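Local structure of N-acetylglucosaminidase (Ostrinia furnacalis, 3OZP) at residues 33-38 and 55-60; 217-222 and 269-274; 420-425 and 441-446. The protein hydrolyses terminal beta-linked N-acetylglucosamine units one at a time from the non-reducing ends of chitooligosaccharides, preferring the shorter ones. All coordinates share one frame; numbering follows the deposited sequence.

From the N terminus, interaction 1 comes first: it closes the loop that follows helix 30-37 by laying that disulfide-bonded helix on the start of strand 57-69, part of a mixed sheet. Interaction 2 follows, joining strands 220-224 and 271-278, the second and third strands of the eight-stranded parallel barrel. Interaction 3 then pairs strands 421-425 and 444-446, the sixth and seventh, linked through helix 432-439. The three loops run in series, so none nests in or crosses another. Interaction 1 stands apart, its centre about 32 Å from that of interaction 2, whereas interactions 2 and 3 belong to one barrel and touch where His-222 packs on Gln-424.

Interaction 1: 33-38 and 55-60; sequences CKMFCN and NFLSKI
Phe-36, near the end of helix 30-37, lays one face of its ring on the Asn-55 carbonyl and turns its edge to Phe-56 O, just ahead of strand 57-69. From CB, the chain turns so that CG lies beside its own backbone N (chi1 -60°), and the ring reaches out toward 55-60. CG and CD1 travel over Asn-55, with Phe-36 CD1 4.0 Å from Asn-55 CA. The Asn-55 carbonyl O sits 3.6 Å above the plane of the Phe-36 ring, over its centre, while Phe-36 CE1 comes 3.6 Å from Asn-55 C. At the far end Phe-36 CZ approaches Phe-56 O to 3.3 Å, near the ring plane, and Phe-36 CE2 meets Leu-57 CG at 3.5 Å. The other face is backed by Met-35 CG, which also reaches Leu-57 CD2 at 4.4 Å. Val-165 of strand 164-167 touches both Met-35 and Leu-57, and disulfides from Cys-33 to Cys-14 and from Cys-37 to Cys-9 tie down the helix. No hydrogen bond joins the two segments; their cohesion therefore rests on van der Waals packing of one aromatic ring against peptide groups and a leucine, at the protein surface.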
loop_
_atom_site.group_PDB
_atom_site.type_symbol
_atom_site.label_atom_id
_atom_site.label_comp_id
_atom_site.label_asym_id
_atom_site.label_seq_id
_atom_site.Cartn_x
_atom_site.Cartn_y
_atom_site.Cartn_z
ATOM N N CYS A 33 -5.526 -8.728 -28.623
ATOM C CA CYS A 33 -4.536 -7.989 -29.403
ATOM C C CYS A 33 -3.152 -8.129 -28.779
ATOM O O CYS A 33 -2.180 -8.414 -29.480
ATOM C CB CYS A 33 -4.920 -6.510 -29.543
ATOM S SG CYS A 33 -3.654 -5.462 -30.343
ATOM N N LYS A 34 -3.071 -7.939 -27.460
ATOM C CA LYS A 34 -1.797 -8.005 -26.740
ATOM C C LYS A 34 -1.113 -9.364 -26.879
ATOM O O LYS A 34 0.102 -9.431 -27.084
ATOM C CB LYS A 34 -1.984 -7.653 -25.259
ATOM C CG LYS A 34 -2.210 -6.170 -24.989
ATOM C CD LYS A 34 -2.703 -5.946 -23.568
ATOM C CE LYS A 34 -2.741 -4.467 -23.211
ATOM N NZ LYS A 34 -1.389 -3.885 -23.044
ATOM N N MET A 35 -1.902 -10.435 -26.790
ATOM C CA MET A 35 -1.382 -11.807 -26.863
ATOM C C MET A 35 -0.496 -12.060 -28.092
ATOM O O MET A 35 0.460 -12.829 -28.015
ATOM C CB MET A 35 -2.529 -12.828 -26.801
ATOM C CG MET A 35 -2.088 -14.297 -26.742
ATOM S SD MET A 35 -1.090 -14.718 -25.291
ATOM C CE MET A 35 -2.363 -15.065 -24.084
ATOM N N PHE A 36 -0.808 -11.409 -29.212
ATOM C CA PHE A 36 -0.042 -11.613 -30.448
ATOM C C PHE A 36 0.768 -10.402 -30.895
ATOM O O PHE A 36 1.721 -10.536 -31.666
ATOM C CB PHE A 36 -0.953 -12.116 -31.570
ATOM C CG PHE A 36 -1.611 -13.425 -31.255
ATOM C CD1 PHE A 36 -0.867 -14.604 -31.217
ATOM C CD2 PHE A 36 -2.968 -13.480 -30.969
ATOM C CE1 PHE A 36 -1.470 -15.817 -30.906
ATOM C CE2 PHE A 36 -3.583 -14.691 -30.666
ATOM C CZ PHE A 36 -2.833 -15.861 -30.633
ATOM N N CYS A 37 0.397 -9.225 -30.405
ATOM C CA CYS A 37 1.136 -8.014 -30.726
ATOM C C CYS A 37 2.465 -7.978 -29.979
ATOM O O CYS A 37 3.476 -7.530 -30.516
ATOM C CB CYS A 37 0.298 -6.777 -30.410
ATOM S SG CYS A 37 0.868 -5.288 -31.218
ATOM N N ASN A 38 2.456 -8.465 -28.742
ATOM C CA ASN A 38 3.663 -8.529 -27.928
ATOM C C ASN A 38 4.509 -9.744 -28.290
ATOM O O ASN A 38 3.975 -10.822 -28.551
ATOM C CB ASN A 38 3.304 -8.569 -26.438
ATOM C CG ASN A 38 4.479 -8.222 -25.546
ATOM O OD1 ASN A 38 5.400 -9.021 -25.366
ATOM N ND2 ASN A 38 4.448 -7.024 -24.973
ATOM N N ASN A 55 -0.537 -17.927 -34.065
ATOM C CA ASN A 55 -1.236 -16.729 -34.536
ATOM C C ASN A 55 -2.706 -16.638 -34.138
ATOM O O ASN A 55 -3.331 -15.594 -34.328
ATOM C CB ASN A 55 -1.127 -16.615 -36.060
ATOM C CG ASN A 55 0.303 -16.550 -36.539
ATOM O OD1 ASN A 55 1.032 -15.607 -36.235
ATOM N ND2 ASN A 55 0.714 -17.556 -37.304
ATOM N N PHE A 56 -3.256 -17.719 -33.589
ATOM C CA PHE A 56 -4.702 -17.819 -33.401
ATOM C C PHE A 56 -5.154 -18.156 -31.981
ATOM O O PHE A 56 -4.395 -18.707 -31.184
ATOM C CB PHE A 56 -5.290 -18.844 -34.379
ATOM C CG PHE A 56 -5.058 -18.511 -35.826
ATOM C CD1 PHE A 56 -5.834 -17.546 -36.465
ATOM C CD2 PHE A 56 -4.068 -19.166 -36.552
ATOM C CE1 PHE A 56 -5.626 -17.236 -37.807
ATOM C CE2 PHE A 56 -3.852 -18.866 -37.899
ATOM C CZ PHE A 56 -4.628 -17.896 -38.526
ATOM N N LEU A 57 -6.408 -17.816 -31.694
ATOM C CA LEU A 57 -7.070 -18.174 -30.445
ATOM C C LEU A 57 -8.276 -19.066 -30.716
ATOM O O LEU A 57 -8.927 -18.946 -31.761
ATOM C CB LEU A 57 -7.536 -16.916 -29.704
ATOM C CG LEU A 57 -6.477 -15.921 -29.228
ATOM C CD1 LEU A 57 -7.115 -14.578 -28.911
ATOM C CD2 LEU A 57 -5.711 -16.463 -28.027
ATOM N N SER A 58 -8.578 -19.948 -29.769
ATOM C CA SER A 58 -9.760 -20.799 -29.848
ATOM C C SER A 58 -10.691 -20.510 -28.688
ATOM O O SER A 58 -10.240 -20.304 -27.559
ATOM C CB SER A 58 -9.371 -22.278 -29.824
ATOM O OG SER A 58 -8.488 -22.589 -30.883
ATOM N N LYS A 59 -11.987 -20.495 -28.970
ATOM C CA LYS A 59 -12.992 -20.334 -27.936
ATOM C C LYS A 59 -13.129 -21.648 -27.168
ATOM O O LYS A 59 -13.284 -22.715 -27.768
ATOM C CB LYS A 59 -14.320 -19.915 -28.562
ATOM C CG LYS A 59 -15.427 -19.598 -27.571
ATOM C CD LYS A 59 -16.688 -19.138 -28.292
ATOM C CE LYS A 59 -17.366 -20.289 -29.034
ATOM N NZ LYS A 59 -18.347 -19.805 -30.049
ATOM N N ILE A 60 -13.045 -21.575 -25.842
ATOM C CA ILE A 60 -13.162 -22.782 -25.025
ATOM C C ILE A 60 -14.264 -22.675 -23.974
ATOM O O ILE A 60 -14.622 -21.573 -23.540
ATOM C CB ILE A 60 -11.797 -23.228 -24.393
ATOM C CG1 ILE A 60 -11.322 -22.256 -23.309
ATOM C CG2 ILE A 60 -10.724 -23.433 -25.464
ATOM C CD1 ILE A 60 -11.721 -22.675 -21.902
#

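Interaction 2: 217-222 and 269-274; sequences KLNTFH and GVRVLP
Two neighbouring parallel strands of the catalytic TIM barrel, 220-224 and 271-278, pair here, with Thr-220, Phe-221 and His-222 level with Arg-271, Val-272 and Leu-273. The ladder runs from Arg-271 N to Asn-219 O, then Phe-221 N to Arg-271 O and Leu-273 N to Phe-221 O, each 2.7 Å long, the last two nearly straight, at 168° and 170°. On the face carrying Thr-220 and Arg-271, the two side chains lie side by side and point the same way. The Arg-271 chain bends at chi3 (-79°), bringing NH2 to Thr-220 OG1 at 2.9 Å, with the hydroxyl oxygen in the guanidinium plane. Thr-220 OG1 in turn donates to Asn-219 OD1 at 2.9 Å, approaching from above the amide plane, and that amide is also held by Pro-188 O and Arg-190 N. On the face carrying Phe-221, Phe-221 CB packs 3.8 Å from Val-270 CG1, and Met-213 of helix 203-215 touches both residues. The salt bridge from Arg-271 NE to Asp-338 probably balances the buried charge, while NH2 is taken up by the Thr-220 hydroxyl; this chain of hydrogen bonds probably fixes the rotation of Thr-220.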
loop_
_atom_site.group_PDB
_atom_site.type_symbol
_atom_site.label_atom_id
_atom_site.label_comp_id
_atom_site.label_asym_id
_atom_site.label_seq_id
_atom_site.Cartn_x
_atom_site.Cartn_y
_atom_site.Cartn_z
ATOM N N LYS A 217 6.491 -17.806 -10.550
ATOM C CA LYS A 217 7.506 -18.872 -10.417
ATOM C C LYS A 217 8.649 -18.581 -9.438
ATOM O O LYS A 217 9.728 -19.176 -9.538
ATOM C CB LYS A 217 8.058 -19.300 -11.792
ATOM C CG LYS A 217 6.988 -19.738 -12.782
ATOM C CD LYS A 217 7.609 -20.199 -14.097
ATOM C CE LYS A 217 6.546 -20.640 -15.080
ATOM N NZ LYS A 217 5.867 -19.496 -15.747
ATOM N N LEU A 218 8.422 -17.671 -8.493
ATOM C CA LEU A 218 9.359 -17.511 -7.380
ATOM C C LEU A 218 9.250 -18.762 -6.514
ATOM O O LEU A 218 8.160 -19.318 -6.370
ATOM C CB LEU A 218 9.057 -16.240 -6.577
ATOM C CG LEU A 218 9.307 -14.904 -7.294
ATOM C CD1 LEU A 218 8.621 -13.763 -6.556
ATOM C CD2 LEU A 218 10.803 -14.624 -7.472
ATOM N N ASN A 219 10.365 -19.217 -5.949
ATOM C CA ASN A 219 10.385 -20.531 -5.296
ATOM C C ASN A 219 10.891 -20.578 -3.851
ATOM O O ASN A 219 11.000 -21.660 -3.266
ATOM C CB ASN A 219 11.143 -21.555 -6.169
ATOM C CG ASN A 219 12.653 -21.323 -6.199
ATOM O OD1 ASN A 219 13.184 -20.428 -5.534
ATOM N ND2 ASN A 219 13.356 -22.147 -6.980
ATOM N N THR A 220 11.213 -19.417 -3.284
ATOM C CA THR A 220 11.799 -19.372 -1.945
ATOM C C THR A 220 11.221 -18.254 -1.092
ATOM O O THR A 220 11.301 -17.069 -1.423
ATOM C CB THR A 220 13.350 -19.275 -1.967
ATOM O OG1 THR A 220 13.888 -20.333 -2.773
ATOM C CG2 THR A 220 13.909 -19.402 -0.547
ATOM N N PHE A 221 10.631 -18.660 0.018
ATOM C CA PHE A 221 10.145 -17.725 0.993
ATOM C C PHE A 221 11.074 -17.791 2.199
ATOM O O PHE A 221 11.121 -18.794 2.912
ATOM C CB PHE A 221 8.710 -18.073 1.352
ATOM C CG PHE A 221 8.042 -17.059 2.206
ATOM C CD1 PHE A 221 7.236 -17.464 3.255
ATOM C CD2 PHE A 221 8.196 -15.700 1.951
ATOM C CE1 PHE A 221 6.608 -16.543 4.051
ATOM C CE2 PHE A 221 7.574 -14.766 2.733
ATOM C CZ PHE A 221 6.769 -15.184 3.797
ATOM N N HIS A 222 11.830 -16.715 2.377
ATOM C CA HIS A 222 12.822 -16.578 3.435
ATOM C C HIS A 222 12.126 -15.869 4.590
ATOM O O HIS A 222 11.836 -14.674 4.529
ATOM C CB HIS A 222 14.035 -15.811 2.875
ATOM C CG HIS A 222 15.043 -15.357 3.891
ATOM N ND1 HIS A 222 14.943 -15.618 5.242
ATOM C CD2 HIS A 222 16.199 -14.669 3.731
ATOM C CE1 HIS A 222 15.977 -15.091 5.870
ATOM N NE2 HIS A 222 16.753 -14.507 4.978
ATOM N N GLY A 269 5.414 -25.122 -5.091
ATOM C CA GLY A 269 6.823 -25.084 -5.494
ATOM C C GLY A 269 7.643 -24.043 -4.754
ATOM O O GLY A 269 8.677 -23.589 -5.251
ATOM N N VAL A 270 7.185 -23.672 -3.559
ATOM C CA VAL A 270 7.865 -22.666 -2.744
ATOM C C VAL A 270 8.470 -23.272 -1.473
ATOM O O VAL A 270 7.761 -23.782 -0.601
ATOM C CB VAL A 270 6.933 -21.472 -2.393
ATOM C CG1 VAL A 270 7.619 -20.499 -1.407
ATOM C CG2 VAL A 270 6.499 -20.742 -3.651
ATOM N N ARG A 271 9.796 -23.214 -1.413
ATOM C CA ARG A 271 10.599 -23.588 -0.255
ATOM C C ARG A 271 10.428 -22.530 0.839
ATOM O O ARG A 271 10.669 -21.346 0.603
ATOM C CB ARG A 271 12.068 -23.653 -0.699
ATOM C CG ARG A 271 13.123 -23.682 0.396
ATOM C CD ARG A 271 14.462 -23.156 -0.139
ATOM N NE ARG A 271 15.196 -24.141 -0.939
ATOM C CZ ARG A 271 15.492 -24.024 -2.236
ATOM N NH1 ARG A 271 16.176 -24.987 -2.840
ATOM N NH2 ARG A 271 15.117 -22.959 -2.935
ATOM N N VAL A 272 9.998 -22.957 2.024
ATOM C CA VAL A 272 9.893 -22.051 3.167
ATOM C C VAL A 272 11.143 -22.184 4.037
ATOM O O VAL A 272 11.330 -23.173 4.743
ATOM C CB VAL A 272 8.582 -22.269 3.976
ATOM C CG1 VAL A 272 8.503 -21.296 5.154
ATOM C CG2 VAL A 272 7.366 -22.108 3.070
ATOM N N LEU A 273 11.994 -21.168 3.963
ATOM C CA LEU A 273 13.328 -21.194 4.544
ATOM C C LEU A 273 13.391 -20.288 5.784
ATOM O O LEU A 273 13.294 -19.066 5.665
ATOM C CB LEU A 273 14.342 -20.732 3.485
ATOM C CG LEU A 273 15.837 -21.045 3.595
ATOM C CD1 LEU A 273 16.556 -20.619 2.308
ATOM C CD2 LEU A 273 16.492 -20.390 4.808
ATOM N N PRO A 274 13.549 -20.889 6.981
ATOM C CA PRO A 274 13.563 -20.095 8.211
ATOM C C PRO A 274 14.915 -19.444 8.475
ATOM O O PRO A 274 15.958 -20.022 8.146
ATOM C CB PRO A 274 13.275 -21.135 9.296
ATOM C CG PRO A 274 13.874 -22.401 8.757
ATOM C CD PRO A 274 13.656 -22.335 7.257
#

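Interaction 3: 420-425 and 441-446; sequences DYIIQV and GYRLIM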
loop_
_atom_site.group_PDB
_atom_site.type_symbol
_atom_site.label_atom_id
_atom_site.label_comp_id
_atom_site.label_asym_id
_atom_site.label_seq_id
_atom_site.Cartn_x
_atom_site.Cartn_y
_atom_site.Cartn_z
ATOM N N ASP A 420 30.361 -24.795 3.125
ATOM C CA ASP A 420 29.411 -24.848 4.231
ATOM C C ASP A 420 28.533 -23.599 4.311
ATOM O O ASP A 420 27.432 -23.645 4.868
ATOM C CB ASP A 420 30.153 -25.057 5.557
ATOM C CG ASP A 420 30.831 -26.421 5.647
ATOM O OD1 ASP A 420 30.548 -27.309 4.808
ATOM O OD2 ASP A 420 31.652 -26.609 6.565
ATOM N N TYR A 421 29.025 -22.493 3.753
ATOM C CA TYR A 421 28.364 -21.198 3.893
ATOM C C TYR A 421 28.073 -20.485 2.580
ATOM O O TYR A 421 28.984 -20.194 1.805
ATOM C CB TYR A 421 29.179 -20.280 4.804
ATOM C CG TYR A 421 29.083 -20.648 6.262
ATOM C CD1 TYR A 421 28.063 -20.134 7.061
ATOM C CD2 TYR A 421 30.007 -21.515 6.846
ATOM C CE1 TYR A 421 27.966 -20.470 8.405
ATOM C CE2 TYR A 421 29.918 -21.859 8.188
ATOM C CZ TYR A 421 28.897 -21.329 8.961
ATOM O OH TYR A 421 28.801 -21.660 10.287
ATOM N N ILE A 422 26.790 -20.217 2.354
ATOM C CA ILE A 422 26.316 -19.342 1.286
ATOM C C ILE A 422 26.245 -17.922 1.859
ATOM O O ILE A 422 25.796 -17.734 2.990
ATOM C CB ILE A 422 24.907 -19.771 0.807
ATOM C CG1 ILE A 422 24.939 -21.199 0.251
ATOM C CG2 ILE A 422 24.338 -18.771 -0.217
ATOM C CD1 ILE A 422 23.576 -21.876 0.185
ATOM N N ILE A 423 26.676 -16.929 1.090
ATOM C CA ILE A 423 26.645 -15.548 1.566
ATOM C C ILE A 423 25.515 -14.765 0.892
ATOM O O ILE A 423 25.431 -14.720 -0.344
ATOM C CB ILE A 423 28.011 -14.824 1.361
ATOM C CG1 ILE A 423 29.190 -15.695 1.832
ATOM C CG2 ILE A 423 28.014 -13.450 2.050
ATOM C CD1 ILE A 423 29.211 -16.039 3.325
ATOM N N GLN A 424 24.637 -14.174 1.704
ATOM C CA GLN A 424 23.588 -13.303 1.177
ATOM C C GLN A 424 24.090 -11.870 1.150
ATOM O O GLN A 424 24.341 -11.266 2.194
ATOM C CB GLN A 424 22.276 -13.414 1.971
ATOM C CG GLN A 424 21.116 -12.665 1.288
ATOM C CD GLN A 424 19.732 -13.034 1.813
ATOM O OE1 GLN A 424 19.587 -13.787 2.780
ATOM N NE2 GLN A 424 18.703 -12.490 1.169
ATOM N N VAL A 425 24.230 -11.336 -0.057
ATOM C CA VAL A 425 24.829 -10.032 -0.274
ATOM C C VAL A 425 23.766 -8.941 -0.224
ATOM O O VAL A 425 22.806 -8.974 -0.986
ATOM C CB VAL A 425 25.564 -9.993 -1.638
ATOM C CG1 VAL A 425 26.159 -8.625 -1.898
ATOM C CG2 VAL A 425 26.643 -11.078 -1.693
ATOM N N GLY A 441 35.595 -18.277 -4.255
ATOM C CA GLY A 441 34.764 -19.455 -4.503
ATOM C C GLY A 441 33.414 -19.489 -3.804
ATOM O O GLY A 441 32.691 -20.483 -3.904
ATOM N N TYR A 442 33.066 -18.412 -3.103
ATOM C CA TYR A 442 31.801 -18.363 -2.357
ATOM C C TYR A 442 30.567 -18.252 -3.250
ATOM O O TYR A 442 30.593 -17.591 -4.290
ATOM C CB TYR A 442 31.818 -17.248 -1.303
ATOM C CG TYR A 442 32.647 -17.621 -0.096
ATOM C CD1 TYR A 442 34.013 -17.338 -0.052
ATOM C CD2 TYR A 442 32.075 -18.280 0.991
ATOM C CE1 TYR A 442 34.785 -17.694 1.044
ATOM C CE2 TYR A 442 32.843 -18.638 2.097
ATOM C CZ TYR A 442 34.198 -18.344 2.112
ATOM O OH TYR A 442 34.966 -18.694 3.198
ATOM N N ARG A 443 29.500 -18.928 -2.836
ATOM C CA ARG A 443 28.212 -18.843 -3.509
ATOM C C ARG A 443 27.393 -17.721 -2.890
ATOM O O ARG A 443 27.439 -17.507 -1.675
ATOM C CB ARG A 443 27.452 -20.165 -3.423
ATOM C CG ARG A 443 28.214 -21.355 -3.976
ATOM C CD ARG A 443 28.522 -22.348 -2.878
ATOM N NE ARG A 443 27.486 -23.370 -2.784
ATOM C CZ ARG A 443 27.194 -24.061 -1.688
ATOM N NH1 ARG A 443 27.839 -23.838 -0.549
ATOM N NH2 ARG A 443 26.234 -24.973 -1.731
ATOM N N LEU A 444 26.649 -17.006 -3.730
ATOM C CA LEU A 444 25.953 -15.803 -3.285
ATOM C C LEU A 444 24.453 -15.824 -3.558
ATOM O O LEU A 444 23.992 -16.426 -4.532
ATOM C CB LEU A 444 26.559 -14.554 -3.936
ATOM C CG LEU A 444 28.069 -14.300 -3.961
ATOM C CD1 LEU A 444 28.332 -12.995 -4.692
ATOM C CD2 LEU A 444 28.671 -14.254 -2.557
ATOM N N ILE A 445 23.705 -15.176 -2.670
ATOM C CA ILE A 445 22.318 -14.804 -2.932
ATOM C C ILE A 445 22.307 -13.282 -2.999
ATOM O O ILE A 445 22.740 -12.612 -2.061
ATOM C CB ILE A 445 21.351 -15.320 -1.836
ATOM C CG1 ILE A 445 21.274 -16.849 -1.877
ATOM C CG2 ILE A 445 19.957 -14.691 -2.000
ATOM C CD1 ILE A 445 20.754 -17.487 -0.592
ATOM N N MET A 446 21.830 -12.745 -4.118
ATOM C CA MET A 446 21.875 -11.313 -4.356
ATOM C C MET A 446 20.650 -10.586 -3.801
ATOM O O MET A 446 19.520 -10.842 -4.210
ATOM C CB MET A 446 22.043 -11.030 -5.851
ATOM C CG MET A 446 22.660 -9.666 -6.173
ATOM S SD MET A 446 24.225 -9.283 -5.342
ATOM C CE MET A 446 25.162 -10.779 -5.658
HETATM O O HOH W 1 29.652 -20.493 -0.670
#
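Ile-422 and Arg-443 cross obliquely, the isoleucine CG1 lying 4.0 Å above one face of the guanidinium, toward its rim. Bends at chi2 and chi3 turn the Arg-443 chain so that its guanidinium meets Ile-422, and its NH1 hydrogen-bonds Lys-418 O. The other branch of Ile-422, CG2, meets Ile-445 CD1 at 3.8 Å. An alanine in place of Ile-422 would lose both branches and is likely to leave a gap between the guanidinium and Ile-445. Ile-445 CG2 also lies 4.0 Å from Gln-424 CG, the glutamine reaching out extended to bond Glu-498, Ser-447 and His-341. On the other face of the sheet, Val-425 CG2 sits 3.9 Å from Leu-444 CD2, and Val-425 runs alongside Met-446, whose SD approaches Val-425 CB. Ile-423 CG1 slants across to Tyr-442 CD2 at 4.0 Å; the tyrosine ring turns an edge to Tyr-421 O, and its hydroxyl bonds Asp-413. Backbone bonds Ile-423 N to Arg-443 O, Ile-445 N to Ile-423 O and Val-425 N to Ile-445 O join the parallel strands. Ahead of them one water bridges the widening gap, donating to Tyr-421 O (2.6 Å) and accepting from Arg-443 N. This is a beta-alpha-beta unit of the barrel: helix 432-439 packs on Ile-423, Val-425 and Leu-444, while strand 399-402 flanks strand 421-425 on its other edge.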